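VMB-1 (Vibrio alginolyticus, PDB 6JV4) probably hydrolyses beta-lactam antibiotics to substituted beta-amino acids, as a periplasmic, zinc-dependent subclass B1 metallo-beta-lactamase. Local coordinates at residues A[136-141]-A[192-197]; A[146-151]-A[162-167]. All coordinates share one frame; numbering follows the deposited sequence.

Both contacts involve the sheet of strands 127-129, 135-138, 150-153, 158-162 and 200-203, in the later part of the metallo-beta-lactamase fold. From the N terminus, strand 135-138 opens contact 1; the chain then turns back and pairs with it as strand 150-153, whose lead-in and first residues, 146-151, open contact 2. After strand 158-162 this smaller loop of ten residues closes at 162-167. The larger one, fifty residues, closes only at 192-197, where helix 184-194 ends, so contact 2 is nested inside contact 1. Contact 1 ties the helix end to the sheet, and contact 2 joins neighbouring strand ends beside the zinc site. Backbone pairing of Phe138 with Val150 connects the two.

Contact 1 of 2, residues A[136-141]-A[192-197]; sequences SVFYPG and INRYPD
Phe138 and Arg194 stack where strand 135-138 passes the end of helix 184-194. Just before Phe138, a water donates to Val137 O at 2.8 Å and accepts from Arg194 NH2 at 3.2 Å. The Phe138 ring stands out from the sheet, and Arg194 comes down on one face: CG-CD points steeply at the ring, and CD settles 3.5 Å from the centroid of the Phe138 ring, a CH-pi contact just 2° off the normal. There the side chain bends. With chi4 at 90°, the guanidinium is turned flat over the ring, the two planes only 5° apart, and is displaced toward the CD1 side, where Arg194 NE lies 3.6 Å from Phe138 CD1. The stack is therefore an offset one, and Arg194 CZ, 4.4 Å from the Phe138 centroid, makes an off-centre cation-pi contact. Tyr195, the first residue past the helix, reaches in beside Arg194 and brings its OH within 3.3 Å of Phe138 CB; the two aromatic rings meet more loosely, Phe138 CD2 lying 4.4 Å from Tyr195 CE2. Arg194 CG in turn rests over one face of the Tyr195 ring. Further along the strand segment, Pro140 N sits 4.0 Å above the opposite face of the Phe138 ring, toward its rim. Thr127 of the adjoining strand touches both Phe138 and Arg194, while Trp152 meets the Tyr195 ring. No direct hydrogen bond joins the segments: the helix end is held to the sheet by stacking, dispersion and one water bridge. The methylene adjoining the charged group covers the ring centre, and while one face of the guanidinium lies against the ring, its NH2 still gives a hydrogen bond to a water tilted out of the plane.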
loop_
_atom_site.group_PDB
_atom_site.type_symbol
_atom_site.label_atom_id
_atom_site.label_comp_id
_atom_site.label_asym_id
_atom_site.label_seq_id
_atom_site.Cartn_x
_atom_site.Cartn_y
_atom_site.Cartn_z
ATOM N N SER A 136 4.891 5.411 9.762
ATOM C CA SER A 136 4.561 6.815 9.462
ATOM C C SER A 136 3.934 6.912 8.076
ATOM O O SER A 136 4.580 6.472 7.126
ATOM C CB SER A 136 5.806 7.681 9.509
ATOM O OG SER A 136 6.444 7.484 10.771
ATOM N N VAL A 137 2.756 7.486 8.002
ATOM C CA VAL A 137 2.087 7.794 6.703
ATOM C C VAL A 137 2.592 9.113 6.165
ATOM O O VAL A 137 2.768 10.105 6.932
ATOM C CB VAL A 137 0.568 7.838 6.899
ATOM C CG1 VAL A 137 -0.135 8.458 5.702
ATOM C CG2 VAL A 137 0.038 6.452 7.188
ATOM N N PHE A 138 2.881 9.155 4.878
ATOM C CA PHE A 138 3.251 10.402 4.197
ATOM C C PHE A 138 2.430 10.527 2.921
ATOM O O PHE A 138 2.426 9.594 2.126
ATOM C CB PHE A 138 4.731 10.464 3.853
ATOM C CG PHE A 138 5.147 11.689 3.084
ATOM C CD1 PHE A 138 5.024 12.960 3.624
ATOM C CD2 PHE A 138 5.720 11.594 1.836
ATOM C CE1 PHE A 138 5.442 14.085 2.925
ATOM C CE2 PHE A 138 6.187 12.702 1.159
ATOM C CZ PHE A 138 6.034 13.969 1.690
ATOM N N TYR A 139 1.740 11.649 2.754
ATOM C CA TYR A 139 1.058 11.972 1.480
ATOM C C TYR A 139 1.978 12.828 0.619
ATOM O O TYR A 139 2.199 14.018 0.942
ATOM C CB TYR A 139 -0.228 12.759 1.725
ATOM C CG TYR A 139 -0.907 13.114 0.430
ATOM C CD1 TYR A 139 -1.297 12.156 -0.487
ATOM C CD2 TYR A 139 -1.156 14.443 0.117
ATOM C CE1 TYR A 139 -1.932 12.496 -1.673
ATOM C CE2 TYR A 139 -1.745 14.800 -1.080
ATOM C CZ TYR A 139 -2.138 13.832 -1.995
ATOM O OH TYR A 139 -2.707 14.247 -3.186
ATOM N N PRO A 140 2.480 12.299 -0.522
ATOM C CA PRO A 140 3.455 13.035 -1.345
ATOM C C PRO A 140 2.827 13.948 -2.408
ATOM O O PRO A 140 3.516 14.692 -3.074
ATOM C CB PRO A 140 4.206 11.850 -1.975
ATOM C CG PRO A 140 3.124 10.863 -2.255
ATOM C CD PRO A 140 2.295 10.918 -0.999
ATOM N N GLY A 141 1.512 13.825 -2.598
ATOM C CA GLY A 141 0.807 14.416 -3.726
ATOM C C GLY A 141 0.294 13.357 -4.686
ATOM O O GLY A 141 0.561 12.155 -4.499
ATOM N N ILE A 192 11.539 10.764 -2.717
ATOM C CA ILE A 192 13.009 10.593 -2.885
ATOM C C ILE A 192 13.736 11.460 -1.849
ATOM O O ILE A 192 14.698 11.009 -1.255
ATOM C CB ILE A 192 13.400 10.931 -4.313
ATOM C CG1 ILE A 192 12.916 9.851 -5.274
ATOM C CG2 ILE A 192 14.899 11.142 -4.430
ATOM C CD1 ILE A 192 12.964 10.253 -6.724
ATOM N N ASN A 193 13.346 12.714 -1.717
ATOM C CA ASN A 193 14.058 13.660 -0.817
ATOM C C ASN A 193 13.850 13.254 0.638
ATOM O O ASN A 193 14.744 13.449 1.502
ATOM C CB ASN A 193 13.548 15.067 -1.082
ATOM C CG ASN A 193 14.020 15.648 -2.395
ATOM O OD1 ASN A 193 14.870 15.079 -3.062
ATOM N ND2 ASN A 193 13.442 16.747 -2.778
ATOM N N ARG A 194 12.684 12.736 0.957
ATOM C CA ARG A 194 12.303 12.421 2.362
ATOM C C ARG A 194 12.966 11.142 2.856
ATOM O O ARG A 194 13.224 11.052 4.076
ATOM C CB ARG A 194 10.779 12.371 2.482
ATOM C CG ARG A 194 10.270 12.244 3.902
ATOM C CD ARG A 194 8.753 12.376 3.917
ATOM N NE ARG A 194 8.186 12.231 5.241
ATOM C CZ ARG A 194 7.997 13.239 6.073
ATOM N NH1 ARG A 194 8.374 14.460 5.724
ATOM N NH2 ARG A 194 7.438 13.029 7.250
ATOM N N TYR A 195 13.223 10.164 1.981
ATOM C CA TYR A 195 13.691 8.822 2.376
ATOM C C TYR A 195 14.940 8.443 1.589
ATOM O O TYR A 195 15.004 7.364 0.986
ATOM C CB TYR A 195 12.584 7.785 2.199
ATOM C CG TYR A 195 11.280 8.157 2.843
ATOM C CD1 TYR A 195 11.114 8.144 4.211
ATOM C CD2 TYR A 195 10.196 8.485 2.058
ATOM C CE1 TYR A 195 9.916 8.521 4.793
ATOM C CE2 TYR A 195 8.988 8.816 2.623
ATOM C CZ TYR A 195 8.840 8.827 3.992
ATOM O OH TYR A 195 7.675 9.154 4.606
ATOM N N PRO A 196 16.045 9.225 1.720
ATOM C CA PRO A 196 17.314 8.832 1.098
ATOM C C PRO A 196 17.896 7.569 1.735
ATOM O O PRO A 196 18.757 6.948 1.120
ATOM C CB PRO A 196 18.201 10.065 1.395
ATOM C CG PRO A 196 17.681 10.587 2.667
ATOM C CD PRO A 196 16.167 10.483 2.475
ATOM N N ASP A 197 17.439 7.234 2.949
ATOM C CA ASP A 197 17.897 6.096 3.764
ATOM C C ASP A 197 17.030 4.857 3.536
ATOM O O ASP A 197 17.209 3.881 4.250
ATOM C CB ASP A 197 17.935 6.483 5.236
ATOM C CG ASP A 197 16.679 7.093 5.840
ATOM O OD1 ASP A 197 15.808 7.635 5.101
ATOM O OD2 ASP A 197 16.600 7.073 7.064
HETATM O O HOH W 1 5.285 10.790 7.890
#

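Contact 2 of 2, residues A[146-151]-A[162-167]; sequences EDNIVV and GCFVKS. With ZN (zinc ion), chain F.
Val165 N donates to Gly162 O at 3.0 Å, closing the type I turn that presents Phe164 to Asn148 and Val150. Within this turn, Cys163 and Phe164 serve different neighbours. Cys163 SG binds the zinc ion at 2.3 Å, completing with Asp86 and His205 the protein ligands of the second metal site. The Phe164 side chain goes to the interior instead: with CG anti to the backbone N (chi1 -178°), the ring is swung across to the other segment. Asn148 lies beside the CD1 corner of the ring, its CG 3.5 Å from Phe164 CD1 and displaced to one side of the ring plane; the amide plane stands steeply to it, at 73°. On the other side of the ring's long axis, Val150 CG1 lies 3.9 Å from Phe164 CD2. Trp184 stacks on Phe164, and Met188 and Val191 of helix 184-194 also pack against it. Asn148 lies next to His144 and His82, ligands of the first zinc. No hydrogen bond crosses between the segments, so this buried contact rests on van der Waals packing of the Phe164 ring against Asn148 and Val150, which probably helps position the turn holding the zinc-binding sulfur of Cys163.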
loop_
_atom_site.group_PDB
_atom_site.type_symbol
_atom_site.label_atom_id
_atom_site.label_comp_id
_atom_site.label_asym_id
_atom_site.label_seq_id
_atom_site.Cartn_x
_atom_site.Cartn_y
_atom_site.Cartn_z
ATOM N N GLU A 146 -5.079 10.376 -7.062
ATOM C CA GLU A 146 -5.067 11.669 -6.356
ATOM C C GLU A 146 -4.651 11.435 -4.904
ATOM O O GLU A 146 -4.001 12.337 -4.317
ATOM C CB GLU A 146 -6.500 12.211 -6.431
ATOM C CG GLU A 146 -6.748 13.453 -5.657
ATOM C CD GLU A 146 -8.219 13.907 -5.649
ATOM O OE1 GLU A 146 -9.079 13.290 -6.343
ATOM O OE2 GLU A 146 -8.479 14.936 -5.026
ATOM N N ASP A 147 -5.130 10.318 -4.313
ATOM C CA ASP A 147 -5.103 10.073 -2.852
ATOM C C ASP A 147 -3.915 9.234 -2.378
ATOM O O ASP A 147 -3.775 9.075 -1.156
ATOM C CB ASP A 147 -6.402 9.414 -2.392
ATOM C CG ASP A 147 -6.612 8.049 -3.020
ATOM O OD1 ASP A 147 -6.327 7.925 -4.212
ATOM O OD2 ASP A 147 -7.053 7.157 -2.301
ATOM N N ASN A 148 -3.083 8.708 -3.256
ATOM C CA ASN A 148 -2.103 7.665 -2.881
ATOM C C ASN A 148 -1.189 8.161 -1.738
ATOM O O ASN A 148 -0.684 9.319 -1.815
ATOM C CB ASN A 148 -1.321 7.132 -4.092
ATOM C CG ASN A 148 -0.658 8.159 -4.985
ATOM O OD1 ASN A 148 -0.332 9.316 -4.545
ATOM N ND2 ASN A 148 -0.491 7.787 -6.221
ATOM N N ILE A 149 -0.981 7.331 -0.720
ATOM C CA ILE A 149 0.006 7.589 0.362
ATOM C C ILE A 149 1.075 6.517 0.356
ATOM O O ILE A 149 0.877 5.407 -0.162
ATOM C CB ILE A 149 -0.718 7.633 1.734
ATOM C CG1 ILE A 149 -1.573 6.411 1.986
ATOM C CG2 ILE A 149 -1.543 8.911 1.844
ATOM C CD1 ILE A 149 -2.034 6.249 3.430
ATOM N N VAL A 150 2.205 6.831 0.994
ATOM C CA VAL A 150 3.243 5.826 1.259
ATOM C C VAL A 150 3.347 5.661 2.776
ATOM O O VAL A 150 2.896 6.543 3.535
ATOM C CB VAL A 150 4.581 6.223 0.613
ATOM C CG1 VAL A 150 4.442 6.365 -0.901
ATOM C CG2 VAL A 150 5.182 7.467 1.260
ATOM N N VAL A 151 3.965 4.567 3.167
ATOM C CA VAL A 151 4.104 4.266 4.607
ATOM C C VAL A 151 5.554 3.905 4.853
ATOM O O VAL A 151 6.065 3.009 4.180
ATOM C CB VAL A 151 3.148 3.171 5.071
ATOM C CG1 VAL A 151 3.245 3.017 6.589
ATOM C CG2 VAL A 151 1.721 3.464 4.621
ATOM N N GLY A 162 3.278 1.269 -2.298
ATOM C CA GLY A 162 1.964 0.982 -2.860
ATOM C C GLY A 162 1.939 1.253 -4.343
ATOM O O GLY A 162 3.015 1.224 -5.016
ATOM N N CYS A 163 0.775 1.540 -4.898
ATOM C CA CYS A 163 0.678 1.662 -6.366
ATOM C C CYS A 163 1.277 2.952 -6.912
ATOM O O CYS A 163 1.415 3.062 -8.126
ATOM C CB CYS A 163 -0.741 1.427 -6.823
ATOM S SG CYS A 163 -1.175 -0.303 -6.476
ATOM N N PHE A 164 1.669 3.891 -6.041
ATOM C CA PHE A 164 2.466 5.071 -6.398
ATOM C C PHE A 164 3.854 4.672 -6.887
ATOM O O PHE A 164 4.502 5.540 -7.587
ATOM C CB PHE A 164 2.583 5.913 -5.137
ATOM C CG PHE A 164 3.322 7.217 -5.252
ATOM C CD1 PHE A 164 2.752 8.286 -5.924
ATOM C CD2 PHE A 164 4.555 7.377 -4.635
ATOM C CE1 PHE A 164 3.404 9.501 -6.001
ATOM C CE2 PHE A 164 5.236 8.575 -4.784
ATOM C CZ PHE A 164 4.647 9.646 -5.425
ATOM N N VAL A 165 4.346 3.496 -6.510
ATOM C CA VAL A 165 5.705 3.036 -6.939
ATOM C C VAL A 165 5.550 1.805 -7.838
ATOM O O VAL A 165 4.894 0.824 -7.449
ATOM C CB VAL A 165 6.631 2.757 -5.747
ATOM C CG1 VAL A 165 7.998 2.264 -6.190
ATOM C CG2 VAL A 165 6.713 3.993 -4.853
ATOM N N LYS A 166 6.167 1.873 -9.022
ATOM C CA LYS A 166 6.192 0.722 -9.953
ATOM C C LYS A 166 7.431 -0.126 -9.653
ATOM O O LYS A 166 8.407 0.358 -9.076
ATOM C CB LYS A 166 6.239 1.223 -11.403
ATOM C CG LYS A 166 5.147 2.208 -11.787
ATOM C CD LYS A 166 3.737 1.689 -11.528
ATOM C CE LYS A 166 3.308 0.538 -12.407
ATOM N NZ LYS A 166 1.869 0.215 -12.192
ATOM N N SER A 167 7.407 -1.359 -10.105
ATOM C CA SER A 167 8.577 -2.233 -9.965
ATOM C C SER A 167 9.636 -1.792 -10.971
ATOM O O SER A 167 9.340 -1.143 -11.965
ATOM C CB SER A 167 8.219 -3.687 -10.154
ATOM O OG SER A 167 7.961 -3.941 -11.527
HETATM ZN ZN ZN F . -2.549 -1.358 -8.062
#